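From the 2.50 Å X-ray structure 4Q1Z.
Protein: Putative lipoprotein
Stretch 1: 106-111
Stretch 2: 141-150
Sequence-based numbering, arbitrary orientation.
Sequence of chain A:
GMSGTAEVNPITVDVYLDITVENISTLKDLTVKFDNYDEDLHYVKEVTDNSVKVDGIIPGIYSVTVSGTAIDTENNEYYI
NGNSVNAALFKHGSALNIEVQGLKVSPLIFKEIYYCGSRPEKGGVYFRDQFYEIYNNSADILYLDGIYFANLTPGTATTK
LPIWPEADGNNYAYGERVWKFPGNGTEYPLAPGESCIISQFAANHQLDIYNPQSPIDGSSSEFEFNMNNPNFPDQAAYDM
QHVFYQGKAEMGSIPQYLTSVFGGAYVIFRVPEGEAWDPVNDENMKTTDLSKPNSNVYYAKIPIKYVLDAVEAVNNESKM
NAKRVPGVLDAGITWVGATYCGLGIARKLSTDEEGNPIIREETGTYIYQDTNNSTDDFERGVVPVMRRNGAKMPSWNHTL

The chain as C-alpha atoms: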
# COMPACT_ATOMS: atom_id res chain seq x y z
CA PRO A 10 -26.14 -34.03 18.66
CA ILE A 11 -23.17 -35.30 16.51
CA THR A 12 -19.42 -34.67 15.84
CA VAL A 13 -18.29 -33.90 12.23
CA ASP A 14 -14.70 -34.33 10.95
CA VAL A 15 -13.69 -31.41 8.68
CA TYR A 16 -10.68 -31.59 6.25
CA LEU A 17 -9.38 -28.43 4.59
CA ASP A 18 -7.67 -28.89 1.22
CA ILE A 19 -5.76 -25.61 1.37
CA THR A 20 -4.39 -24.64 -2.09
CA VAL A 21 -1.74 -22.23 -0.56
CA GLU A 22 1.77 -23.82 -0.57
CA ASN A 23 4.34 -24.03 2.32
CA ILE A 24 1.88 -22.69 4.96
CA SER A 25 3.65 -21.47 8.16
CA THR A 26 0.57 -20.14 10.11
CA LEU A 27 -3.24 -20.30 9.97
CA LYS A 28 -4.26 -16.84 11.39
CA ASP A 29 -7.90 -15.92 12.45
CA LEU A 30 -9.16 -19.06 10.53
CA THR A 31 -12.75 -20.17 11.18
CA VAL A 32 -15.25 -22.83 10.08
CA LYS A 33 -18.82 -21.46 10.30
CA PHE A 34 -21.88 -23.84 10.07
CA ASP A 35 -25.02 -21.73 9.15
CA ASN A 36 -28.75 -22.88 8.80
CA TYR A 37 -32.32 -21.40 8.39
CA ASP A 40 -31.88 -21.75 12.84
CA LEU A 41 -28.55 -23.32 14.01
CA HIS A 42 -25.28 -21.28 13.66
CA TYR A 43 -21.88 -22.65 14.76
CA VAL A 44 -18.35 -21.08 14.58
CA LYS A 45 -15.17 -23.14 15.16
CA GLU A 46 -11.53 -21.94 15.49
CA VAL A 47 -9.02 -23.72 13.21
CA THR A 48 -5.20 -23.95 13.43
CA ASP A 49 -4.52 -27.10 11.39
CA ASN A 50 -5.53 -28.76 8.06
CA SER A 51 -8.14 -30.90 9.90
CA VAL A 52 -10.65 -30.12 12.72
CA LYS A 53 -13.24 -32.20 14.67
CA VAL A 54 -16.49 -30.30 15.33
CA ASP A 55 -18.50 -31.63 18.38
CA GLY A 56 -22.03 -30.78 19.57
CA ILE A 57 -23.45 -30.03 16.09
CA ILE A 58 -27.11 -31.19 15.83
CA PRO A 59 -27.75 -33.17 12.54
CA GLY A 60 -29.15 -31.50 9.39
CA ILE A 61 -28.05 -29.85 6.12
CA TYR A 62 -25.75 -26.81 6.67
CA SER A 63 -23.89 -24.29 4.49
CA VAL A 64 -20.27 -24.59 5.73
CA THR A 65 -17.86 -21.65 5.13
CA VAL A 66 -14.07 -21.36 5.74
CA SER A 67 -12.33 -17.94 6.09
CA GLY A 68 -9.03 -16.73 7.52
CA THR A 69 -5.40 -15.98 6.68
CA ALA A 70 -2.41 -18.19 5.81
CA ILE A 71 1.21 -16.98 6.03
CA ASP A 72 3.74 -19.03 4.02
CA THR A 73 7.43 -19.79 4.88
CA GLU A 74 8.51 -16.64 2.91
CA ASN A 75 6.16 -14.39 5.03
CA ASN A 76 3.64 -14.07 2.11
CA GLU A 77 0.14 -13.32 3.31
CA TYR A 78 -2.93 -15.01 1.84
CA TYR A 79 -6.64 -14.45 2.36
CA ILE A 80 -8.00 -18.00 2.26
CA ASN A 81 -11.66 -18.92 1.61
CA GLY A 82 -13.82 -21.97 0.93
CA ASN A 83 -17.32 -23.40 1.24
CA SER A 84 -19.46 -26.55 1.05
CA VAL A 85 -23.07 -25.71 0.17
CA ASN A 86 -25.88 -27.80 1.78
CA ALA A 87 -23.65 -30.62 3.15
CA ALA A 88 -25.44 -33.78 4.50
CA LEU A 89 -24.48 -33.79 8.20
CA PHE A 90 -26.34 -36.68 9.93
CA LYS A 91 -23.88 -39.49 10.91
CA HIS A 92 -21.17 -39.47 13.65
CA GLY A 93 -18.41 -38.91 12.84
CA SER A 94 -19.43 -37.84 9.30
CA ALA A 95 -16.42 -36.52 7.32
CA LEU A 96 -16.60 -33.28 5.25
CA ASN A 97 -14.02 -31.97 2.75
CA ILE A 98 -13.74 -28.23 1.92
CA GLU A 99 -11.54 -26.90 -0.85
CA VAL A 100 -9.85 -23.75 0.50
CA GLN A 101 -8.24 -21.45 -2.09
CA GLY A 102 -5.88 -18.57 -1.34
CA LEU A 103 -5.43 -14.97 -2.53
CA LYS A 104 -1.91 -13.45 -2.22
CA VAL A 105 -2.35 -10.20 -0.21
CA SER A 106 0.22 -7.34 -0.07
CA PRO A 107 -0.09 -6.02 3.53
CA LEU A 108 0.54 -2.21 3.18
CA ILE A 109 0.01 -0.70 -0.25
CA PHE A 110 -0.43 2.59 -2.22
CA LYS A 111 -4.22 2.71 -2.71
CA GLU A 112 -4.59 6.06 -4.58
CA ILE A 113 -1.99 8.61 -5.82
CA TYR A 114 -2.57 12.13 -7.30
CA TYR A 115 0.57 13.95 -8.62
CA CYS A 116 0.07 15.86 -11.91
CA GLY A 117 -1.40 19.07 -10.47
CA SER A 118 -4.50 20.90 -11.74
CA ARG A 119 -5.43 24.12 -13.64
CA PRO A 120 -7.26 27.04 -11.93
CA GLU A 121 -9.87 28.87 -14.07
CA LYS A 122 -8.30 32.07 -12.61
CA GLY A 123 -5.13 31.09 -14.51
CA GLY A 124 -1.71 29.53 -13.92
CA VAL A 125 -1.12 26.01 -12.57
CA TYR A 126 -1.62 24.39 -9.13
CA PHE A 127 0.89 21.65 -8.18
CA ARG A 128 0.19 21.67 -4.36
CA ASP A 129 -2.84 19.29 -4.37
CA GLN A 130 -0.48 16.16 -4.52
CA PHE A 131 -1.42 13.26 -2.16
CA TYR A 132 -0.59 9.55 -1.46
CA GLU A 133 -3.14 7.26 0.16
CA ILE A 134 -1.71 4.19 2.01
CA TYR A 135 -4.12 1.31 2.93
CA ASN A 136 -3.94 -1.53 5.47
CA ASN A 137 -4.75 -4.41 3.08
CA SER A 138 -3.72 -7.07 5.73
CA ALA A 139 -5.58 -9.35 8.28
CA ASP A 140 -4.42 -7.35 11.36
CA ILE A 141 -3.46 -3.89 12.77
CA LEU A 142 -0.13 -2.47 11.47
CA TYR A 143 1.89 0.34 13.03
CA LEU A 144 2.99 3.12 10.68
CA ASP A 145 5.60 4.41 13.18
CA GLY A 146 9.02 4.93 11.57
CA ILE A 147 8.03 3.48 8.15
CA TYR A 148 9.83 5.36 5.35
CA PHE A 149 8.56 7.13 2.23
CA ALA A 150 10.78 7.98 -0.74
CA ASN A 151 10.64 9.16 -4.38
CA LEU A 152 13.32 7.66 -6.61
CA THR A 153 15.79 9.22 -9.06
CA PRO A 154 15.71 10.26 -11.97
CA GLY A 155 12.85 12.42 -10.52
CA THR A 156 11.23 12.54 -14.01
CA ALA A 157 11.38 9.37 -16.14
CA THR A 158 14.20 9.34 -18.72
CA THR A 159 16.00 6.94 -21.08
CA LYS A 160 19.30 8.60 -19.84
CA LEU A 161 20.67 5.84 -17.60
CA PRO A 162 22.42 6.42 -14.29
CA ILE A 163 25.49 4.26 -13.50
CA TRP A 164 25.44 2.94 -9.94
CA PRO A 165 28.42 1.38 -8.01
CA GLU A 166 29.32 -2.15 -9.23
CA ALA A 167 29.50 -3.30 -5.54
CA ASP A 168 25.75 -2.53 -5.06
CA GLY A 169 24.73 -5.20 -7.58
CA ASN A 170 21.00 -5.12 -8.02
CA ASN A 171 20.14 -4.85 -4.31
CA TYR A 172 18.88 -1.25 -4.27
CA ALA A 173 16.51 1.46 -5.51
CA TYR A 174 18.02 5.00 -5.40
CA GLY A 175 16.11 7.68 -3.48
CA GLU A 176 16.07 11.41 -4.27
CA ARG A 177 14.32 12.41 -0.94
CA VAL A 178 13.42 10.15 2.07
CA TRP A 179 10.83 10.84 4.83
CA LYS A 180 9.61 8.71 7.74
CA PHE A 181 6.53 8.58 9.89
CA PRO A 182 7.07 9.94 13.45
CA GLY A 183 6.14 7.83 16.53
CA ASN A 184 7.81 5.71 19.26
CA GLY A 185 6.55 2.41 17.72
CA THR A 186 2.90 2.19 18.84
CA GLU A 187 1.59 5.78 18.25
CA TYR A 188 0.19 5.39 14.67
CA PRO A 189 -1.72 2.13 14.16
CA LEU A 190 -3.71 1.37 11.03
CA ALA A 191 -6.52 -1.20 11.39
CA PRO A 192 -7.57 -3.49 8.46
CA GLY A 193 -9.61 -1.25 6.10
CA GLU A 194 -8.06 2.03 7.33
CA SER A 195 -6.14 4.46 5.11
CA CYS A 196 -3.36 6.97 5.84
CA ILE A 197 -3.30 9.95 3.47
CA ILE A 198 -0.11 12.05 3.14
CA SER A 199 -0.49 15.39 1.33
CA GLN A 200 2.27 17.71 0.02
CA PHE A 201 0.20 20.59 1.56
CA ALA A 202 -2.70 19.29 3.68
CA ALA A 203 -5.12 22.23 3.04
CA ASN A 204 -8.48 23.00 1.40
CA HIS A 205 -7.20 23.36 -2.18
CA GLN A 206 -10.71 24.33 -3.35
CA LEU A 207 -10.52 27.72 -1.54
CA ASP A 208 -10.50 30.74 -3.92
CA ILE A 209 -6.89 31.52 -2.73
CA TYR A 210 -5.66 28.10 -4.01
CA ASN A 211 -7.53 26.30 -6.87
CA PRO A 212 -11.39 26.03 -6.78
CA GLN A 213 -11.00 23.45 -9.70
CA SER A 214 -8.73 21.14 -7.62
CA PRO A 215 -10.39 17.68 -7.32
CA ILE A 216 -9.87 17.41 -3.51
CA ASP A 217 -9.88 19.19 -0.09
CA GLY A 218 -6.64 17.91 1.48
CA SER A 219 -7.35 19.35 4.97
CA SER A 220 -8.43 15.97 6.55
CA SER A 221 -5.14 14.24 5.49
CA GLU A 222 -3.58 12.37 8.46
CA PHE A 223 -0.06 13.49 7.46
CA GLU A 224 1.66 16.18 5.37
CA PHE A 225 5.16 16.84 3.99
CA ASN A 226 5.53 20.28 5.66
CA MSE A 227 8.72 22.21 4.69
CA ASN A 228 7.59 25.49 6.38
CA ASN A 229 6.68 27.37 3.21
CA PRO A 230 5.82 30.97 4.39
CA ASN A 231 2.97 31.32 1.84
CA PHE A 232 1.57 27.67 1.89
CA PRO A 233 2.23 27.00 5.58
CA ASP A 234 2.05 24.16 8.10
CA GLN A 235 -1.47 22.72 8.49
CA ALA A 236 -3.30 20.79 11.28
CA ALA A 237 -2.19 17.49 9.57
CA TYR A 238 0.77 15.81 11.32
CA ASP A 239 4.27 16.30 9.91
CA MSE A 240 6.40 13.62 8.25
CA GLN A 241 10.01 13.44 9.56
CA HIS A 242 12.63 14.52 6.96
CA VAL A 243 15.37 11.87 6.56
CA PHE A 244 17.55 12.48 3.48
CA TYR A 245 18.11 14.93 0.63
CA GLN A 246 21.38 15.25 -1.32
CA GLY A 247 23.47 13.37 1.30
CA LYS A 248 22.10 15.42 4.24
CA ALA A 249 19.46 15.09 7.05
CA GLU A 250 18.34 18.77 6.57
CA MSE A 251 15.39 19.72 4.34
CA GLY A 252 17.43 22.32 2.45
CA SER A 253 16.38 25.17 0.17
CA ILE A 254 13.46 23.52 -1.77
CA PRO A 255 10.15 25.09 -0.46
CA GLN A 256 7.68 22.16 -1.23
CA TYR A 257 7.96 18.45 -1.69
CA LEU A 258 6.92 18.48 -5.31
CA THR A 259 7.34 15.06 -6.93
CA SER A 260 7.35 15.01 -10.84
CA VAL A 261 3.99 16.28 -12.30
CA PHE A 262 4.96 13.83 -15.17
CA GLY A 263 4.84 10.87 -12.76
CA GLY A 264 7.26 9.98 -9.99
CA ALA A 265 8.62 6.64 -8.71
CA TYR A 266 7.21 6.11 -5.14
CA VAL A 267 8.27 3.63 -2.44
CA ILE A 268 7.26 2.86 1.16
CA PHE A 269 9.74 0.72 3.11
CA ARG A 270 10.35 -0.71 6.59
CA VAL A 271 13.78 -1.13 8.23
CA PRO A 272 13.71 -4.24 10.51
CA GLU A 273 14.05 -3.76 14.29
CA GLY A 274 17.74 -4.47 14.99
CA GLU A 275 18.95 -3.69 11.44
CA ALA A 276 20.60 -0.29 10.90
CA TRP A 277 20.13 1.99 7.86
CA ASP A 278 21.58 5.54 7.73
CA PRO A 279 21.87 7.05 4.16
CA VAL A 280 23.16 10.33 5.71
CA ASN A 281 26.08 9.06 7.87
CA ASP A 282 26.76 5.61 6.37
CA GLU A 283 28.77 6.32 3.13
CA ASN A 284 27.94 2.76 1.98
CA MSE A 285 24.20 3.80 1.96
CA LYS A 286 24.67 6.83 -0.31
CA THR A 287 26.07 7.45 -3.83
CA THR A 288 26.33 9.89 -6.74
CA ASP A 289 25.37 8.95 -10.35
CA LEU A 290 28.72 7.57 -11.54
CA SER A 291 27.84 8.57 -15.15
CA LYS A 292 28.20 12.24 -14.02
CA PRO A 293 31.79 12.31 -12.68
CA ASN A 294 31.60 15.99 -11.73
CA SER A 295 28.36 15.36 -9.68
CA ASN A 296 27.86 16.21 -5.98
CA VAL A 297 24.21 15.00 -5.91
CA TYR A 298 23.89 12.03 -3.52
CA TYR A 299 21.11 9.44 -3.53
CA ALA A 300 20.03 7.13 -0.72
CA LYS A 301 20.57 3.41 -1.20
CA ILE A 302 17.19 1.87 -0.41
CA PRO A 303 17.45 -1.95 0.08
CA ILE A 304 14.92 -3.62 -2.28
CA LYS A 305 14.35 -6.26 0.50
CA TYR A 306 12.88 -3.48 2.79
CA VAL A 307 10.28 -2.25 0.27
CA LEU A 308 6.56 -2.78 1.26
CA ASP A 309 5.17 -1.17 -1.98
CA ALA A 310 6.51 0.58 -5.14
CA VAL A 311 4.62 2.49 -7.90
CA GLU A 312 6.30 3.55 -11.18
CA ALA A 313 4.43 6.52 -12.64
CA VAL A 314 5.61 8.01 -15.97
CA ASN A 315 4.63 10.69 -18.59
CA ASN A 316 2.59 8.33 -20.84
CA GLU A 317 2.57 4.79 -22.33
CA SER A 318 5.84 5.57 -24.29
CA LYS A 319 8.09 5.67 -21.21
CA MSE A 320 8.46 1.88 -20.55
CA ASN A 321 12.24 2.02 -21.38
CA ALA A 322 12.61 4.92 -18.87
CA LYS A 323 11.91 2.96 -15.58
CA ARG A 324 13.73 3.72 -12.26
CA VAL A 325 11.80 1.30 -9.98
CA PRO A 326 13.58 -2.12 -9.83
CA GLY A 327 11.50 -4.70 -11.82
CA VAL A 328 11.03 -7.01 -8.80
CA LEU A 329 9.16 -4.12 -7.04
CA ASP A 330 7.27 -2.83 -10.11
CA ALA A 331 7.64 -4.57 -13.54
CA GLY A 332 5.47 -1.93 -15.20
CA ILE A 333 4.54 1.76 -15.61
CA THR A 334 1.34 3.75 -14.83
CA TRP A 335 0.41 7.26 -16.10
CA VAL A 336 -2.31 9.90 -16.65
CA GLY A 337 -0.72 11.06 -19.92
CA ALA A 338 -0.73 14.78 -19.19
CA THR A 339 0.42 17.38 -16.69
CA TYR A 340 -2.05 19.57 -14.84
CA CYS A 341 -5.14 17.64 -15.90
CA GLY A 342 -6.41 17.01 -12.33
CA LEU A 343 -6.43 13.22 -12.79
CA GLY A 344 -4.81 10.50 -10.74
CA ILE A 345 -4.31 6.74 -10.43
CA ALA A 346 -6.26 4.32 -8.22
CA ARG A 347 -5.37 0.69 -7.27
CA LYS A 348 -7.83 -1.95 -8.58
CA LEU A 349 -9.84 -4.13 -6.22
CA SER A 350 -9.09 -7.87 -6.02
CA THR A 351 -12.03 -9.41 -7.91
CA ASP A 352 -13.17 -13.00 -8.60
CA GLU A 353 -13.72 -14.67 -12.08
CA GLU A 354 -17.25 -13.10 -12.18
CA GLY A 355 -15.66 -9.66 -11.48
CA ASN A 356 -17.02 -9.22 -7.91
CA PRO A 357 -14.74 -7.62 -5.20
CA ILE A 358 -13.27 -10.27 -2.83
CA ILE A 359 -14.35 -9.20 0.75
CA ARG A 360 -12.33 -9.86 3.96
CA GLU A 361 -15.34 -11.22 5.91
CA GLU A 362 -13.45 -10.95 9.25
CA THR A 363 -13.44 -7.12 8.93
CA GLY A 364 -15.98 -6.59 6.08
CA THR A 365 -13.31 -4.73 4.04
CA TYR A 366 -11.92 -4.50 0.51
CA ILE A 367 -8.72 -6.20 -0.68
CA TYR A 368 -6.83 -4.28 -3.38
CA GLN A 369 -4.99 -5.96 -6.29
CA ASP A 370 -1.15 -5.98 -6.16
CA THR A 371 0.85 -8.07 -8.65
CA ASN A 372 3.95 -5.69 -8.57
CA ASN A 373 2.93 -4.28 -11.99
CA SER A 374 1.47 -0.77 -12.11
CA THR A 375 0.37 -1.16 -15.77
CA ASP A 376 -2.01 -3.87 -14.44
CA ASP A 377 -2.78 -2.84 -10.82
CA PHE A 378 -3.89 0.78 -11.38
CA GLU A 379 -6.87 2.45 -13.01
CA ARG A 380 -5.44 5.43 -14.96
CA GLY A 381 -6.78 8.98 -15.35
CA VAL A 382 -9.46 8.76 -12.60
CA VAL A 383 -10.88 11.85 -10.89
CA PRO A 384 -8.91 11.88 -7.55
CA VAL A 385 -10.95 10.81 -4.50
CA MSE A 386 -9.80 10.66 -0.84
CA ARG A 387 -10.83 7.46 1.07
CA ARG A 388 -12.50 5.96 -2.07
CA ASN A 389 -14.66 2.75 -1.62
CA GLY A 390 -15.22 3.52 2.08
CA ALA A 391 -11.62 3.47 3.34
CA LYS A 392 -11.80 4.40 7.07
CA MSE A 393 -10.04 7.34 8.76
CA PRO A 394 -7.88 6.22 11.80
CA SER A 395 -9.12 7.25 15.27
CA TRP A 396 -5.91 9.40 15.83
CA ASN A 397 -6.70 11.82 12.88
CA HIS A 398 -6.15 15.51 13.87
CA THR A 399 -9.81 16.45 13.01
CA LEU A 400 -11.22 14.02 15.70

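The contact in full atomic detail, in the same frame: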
# COMPACT_ATOMS: atom_id res chain seq x y z
N SER A 106 -0.87 -8.26 -0.43
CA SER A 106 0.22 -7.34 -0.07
C SER A 106 -0.25 -6.50 1.13
O SER A 106 -1.27 -5.83 1.05
CB SER A 106 0.65 -6.47 -1.24
OG SER A 106 1.91 -5.91 -0.94
N PRO A 107 0.40 -6.66 2.30
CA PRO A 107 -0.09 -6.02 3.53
C PRO A 107 -0.31 -4.48 3.54
O PRO A 107 -1.36 -4.03 4.04
CB PRO A 107 0.98 -6.40 4.55
CG PRO A 107 2.18 -6.85 3.73
CD PRO A 107 1.58 -7.51 2.58
N LEU A 108 0.68 -3.66 3.11
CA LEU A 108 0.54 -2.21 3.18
C LEU A 108 0.88 -1.62 1.85
O LEU A 108 2.04 -1.60 1.44
CB LEU A 108 1.42 -1.66 4.31
CG LEU A 108 1.31 -0.17 4.59
CD1 LEU A 108 -0.04 0.18 5.16
CD2 LEU A 108 2.49 0.31 5.41
N ILE A 109 -0.16 -1.16 1.13
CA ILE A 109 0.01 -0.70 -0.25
C ILE A 109 -0.47 0.73 -0.51
O ILE A 109 -1.23 1.30 0.29
CB ILE A 109 -0.67 -1.70 -1.26
CG1 ILE A 109 -2.12 -2.11 -0.89
CG2 ILE A 109 0.19 -2.95 -1.45
CD1 ILE A 109 -3.30 -1.16 -1.34
N PHE A 110 -0.02 1.30 -1.65
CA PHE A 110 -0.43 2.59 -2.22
C PHE A 110 -1.79 2.37 -2.84
O PHE A 110 -1.90 1.64 -3.83
CB PHE A 110 0.59 3.06 -3.28
CG PHE A 110 1.83 3.77 -2.76
CD1 PHE A 110 1.75 5.06 -2.24
CD2 PHE A 110 3.08 3.17 -2.85
CE1 PHE A 110 2.89 5.72 -1.77
CE2 PHE A 110 4.22 3.82 -2.37
CZ PHE A 110 4.12 5.09 -1.83
N LYS A 111 -2.84 2.91 -2.23
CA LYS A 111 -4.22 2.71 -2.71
C LYS A 111 -4.61 3.70 -3.86
O LYS A 111 -5.26 3.32 -4.84
CB LYS A 111 -5.19 2.85 -1.51
CG LYS A 111 -6.62 2.48 -1.80
CD LYS A 111 -7.46 2.62 -0.54
CE LYS A 111 -8.89 2.95 -0.82
NZ LYS A 111 -9.03 4.24 -1.52
N ILE A 141 -3.97 -5.24 12.52
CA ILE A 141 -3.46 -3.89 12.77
C ILE A 141 -1.96 -3.84 12.47
O ILE A 141 -1.23 -4.76 12.84
CB ILE A 141 -3.74 -3.48 14.25
CG1 ILE A 141 -5.23 -3.56 14.60
CG2 ILE A 141 -3.18 -2.08 14.61
CD1 ILE A 141 -5.47 -4.04 15.99
N LEU A 142 -1.52 -2.78 11.79
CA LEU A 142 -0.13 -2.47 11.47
C LEU A 142 0.23 -1.14 12.08
O LEU A 142 -0.62 -0.24 12.09
CB LEU A 142 0.08 -2.35 9.95
CG LEU A 142 0.13 -3.61 9.10
CD1 LEU A 142 -0.13 -3.27 7.65
CD2 LEU A 142 1.49 -4.35 9.27
N TYR A 143 1.48 -0.96 12.50
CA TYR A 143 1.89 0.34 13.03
C TYR A 143 2.73 1.08 12.03
O TYR A 143 3.76 0.57 11.59
CB TYR A 143 2.62 0.18 14.36
CG TYR A 143 1.69 -0.22 15.48
CD1 TYR A 143 1.02 0.75 16.23
CD2 TYR A 143 1.48 -1.55 15.80
CE1 TYR A 143 0.18 0.39 17.28
CE2 TYR A 143 0.63 -1.92 16.84
CZ TYR A 143 -0.02 -0.95 17.58
OH TYR A 143 -0.87 -1.31 18.60
N LEU A 144 2.29 2.29 11.66
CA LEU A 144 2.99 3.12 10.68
C LEU A 144 4.26 3.76 11.22
O LEU A 144 5.07 4.22 10.43
CB LEU A 144 2.06 4.25 10.17
CG LEU A 144 0.88 3.85 9.30
CD1 LEU A 144 -0.04 5.02 9.17
CD2 LEU A 144 1.33 3.37 7.92
N ASP A 145 4.45 3.77 12.53
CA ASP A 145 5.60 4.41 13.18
C ASP A 145 6.94 4.05 12.53
O ASP A 145 7.29 2.88 12.40
CB ASP A 145 5.64 4.02 14.67
CG ASP A 145 4.36 4.31 15.40
OD1 ASP A 145 3.29 3.94 14.90
OD2 ASP A 145 4.44 4.92 16.49
N GLY A 146 7.68 5.07 12.14
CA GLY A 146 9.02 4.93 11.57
C GLY A 146 9.16 4.29 10.21
O GLY A 146 10.29 4.02 9.79
N ILE A 147 8.02 4.01 9.51
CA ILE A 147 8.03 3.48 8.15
C ILE A 147 8.46 4.65 7.27
O ILE A 147 8.12 5.80 7.57
CB ILE A 147 6.66 2.85 7.74
CG1 ILE A 147 6.51 1.45 8.37
CG2 ILE A 147 6.51 2.77 6.21
CD1 ILE A 147 5.18 0.85 8.24
N TYR A 148 9.28 4.36 6.25
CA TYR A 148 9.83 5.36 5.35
C TYR A 148 9.04 5.51 4.09
O TYR A 148 8.39 4.57 3.64
CB TYR A 148 11.26 4.97 4.98
CG TYR A 148 12.22 5.01 6.13
CD1 TYR A 148 12.42 3.89 6.94
CD2 TYR A 148 12.95 6.16 6.42
CE1 TYR A 148 13.30 3.93 8.02
CE2 TYR A 148 13.82 6.22 7.51
CZ TYR A 148 14.00 5.09 8.30
OH TYR A 148 14.86 5.13 9.37
N PHE A 149 9.13 6.70 3.49
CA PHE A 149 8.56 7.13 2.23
C PHE A 149 9.65 7.78 1.43
O PHE A 149 10.29 8.69 1.95
CB PHE A 149 7.39 8.13 2.44
CG PHE A 149 6.75 8.61 1.16
CD1 PHE A 149 7.40 9.52 0.33
CD2 PHE A 149 5.48 8.16 0.80
CE1 PHE A 149 6.84 9.91 -0.89
CE2 PHE A 149 4.89 8.59 -0.40
CZ PHE A 149 5.58 9.46 -1.24
N ALA A 150 9.81 7.38 0.16
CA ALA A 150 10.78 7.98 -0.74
C ALA A 150 10.26 8.05 -2.19
O ALA A 150 9.42 7.24 -2.62
CB ALA A 150 12.09 7.19 -0.71

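No hydrogen bond crosses between these two stretches, although each contains β-strand residues; the contact is mainly apolar side-chain packing. The backbones are too far apart for strand pairing: the closest CA pair is Leu108 CA to Leu142 CA at 8.3 Å, and in the register farther along Phe110 CA lies 11.0 Å from Phe149 CA. Such spacings leave room for side chains to fill the gap, and the surface buried, summed over both sides, is a modest 262 Å².

The second stretch is shaped by a type II β turn from Leu144 to Ile147, closed by a backbone hydrogen bond from Ile147 N to Leu144 O at 3.1 Å. Gly146 sits in the turn with phi/psi of 69/7°, a positive phi that by itself favours glycine. The turn separates the short strand 142-143 from the strand that begins at Tyr148, and it leaves the side chains of its two end residues, Leu144 and Ile147, near the same partner.

That partner is Leu108, which has the largest covered area of the contact, 71 Å². Its CA-to-CB bond points toward the second stretch, and with chi1 t and chi2 p its CD2 lies 4.1 Å from Leu144 CD2 and 3.9 Å from Ile147 CD1. Leu144 points sideways at CB, but its m,t rotamer brings the end of the side chain nearer; Ile147 points toward the first stretch from the start. Leu108 CB in turn lies 4.0 Å from Leu142 CD1. These separations are those of methyl and methylene groups in van der Waals contact, where the gain comes from dispersion and from excluding water.

The same Leu142 CD1 also lies 3.9 Å from Pro107 O. A methyl carbon beside a carbonyl oxygen at this distance is simple packing. Leu142 remains partly exposed, as does Pro107, whereas Leu108, Leu144 and Ile147 are buried.

A separate aromatic pairing lies farther along both stretches. Phe110 CE1 approaches Phe149 CE2 to 3.8 Å, and each residue has 33 Å² covered. Both CA-to-CB bonds point sideways, so the rings themselves bridge the long backbone gap, Phe110 with chi1 at -83° and Phe149 with chi1 at -180°. Phe149 CE2 sits at the edge of the Phe110 ring, near its plane, so the approach is not a face-to-face stack.

Ile109 and Lys111, which alternate with Leu108 and Phe110 along the strand, make no contact across the interface; the Lys111 NZ is hydrogen-bonded elsewhere in the structure.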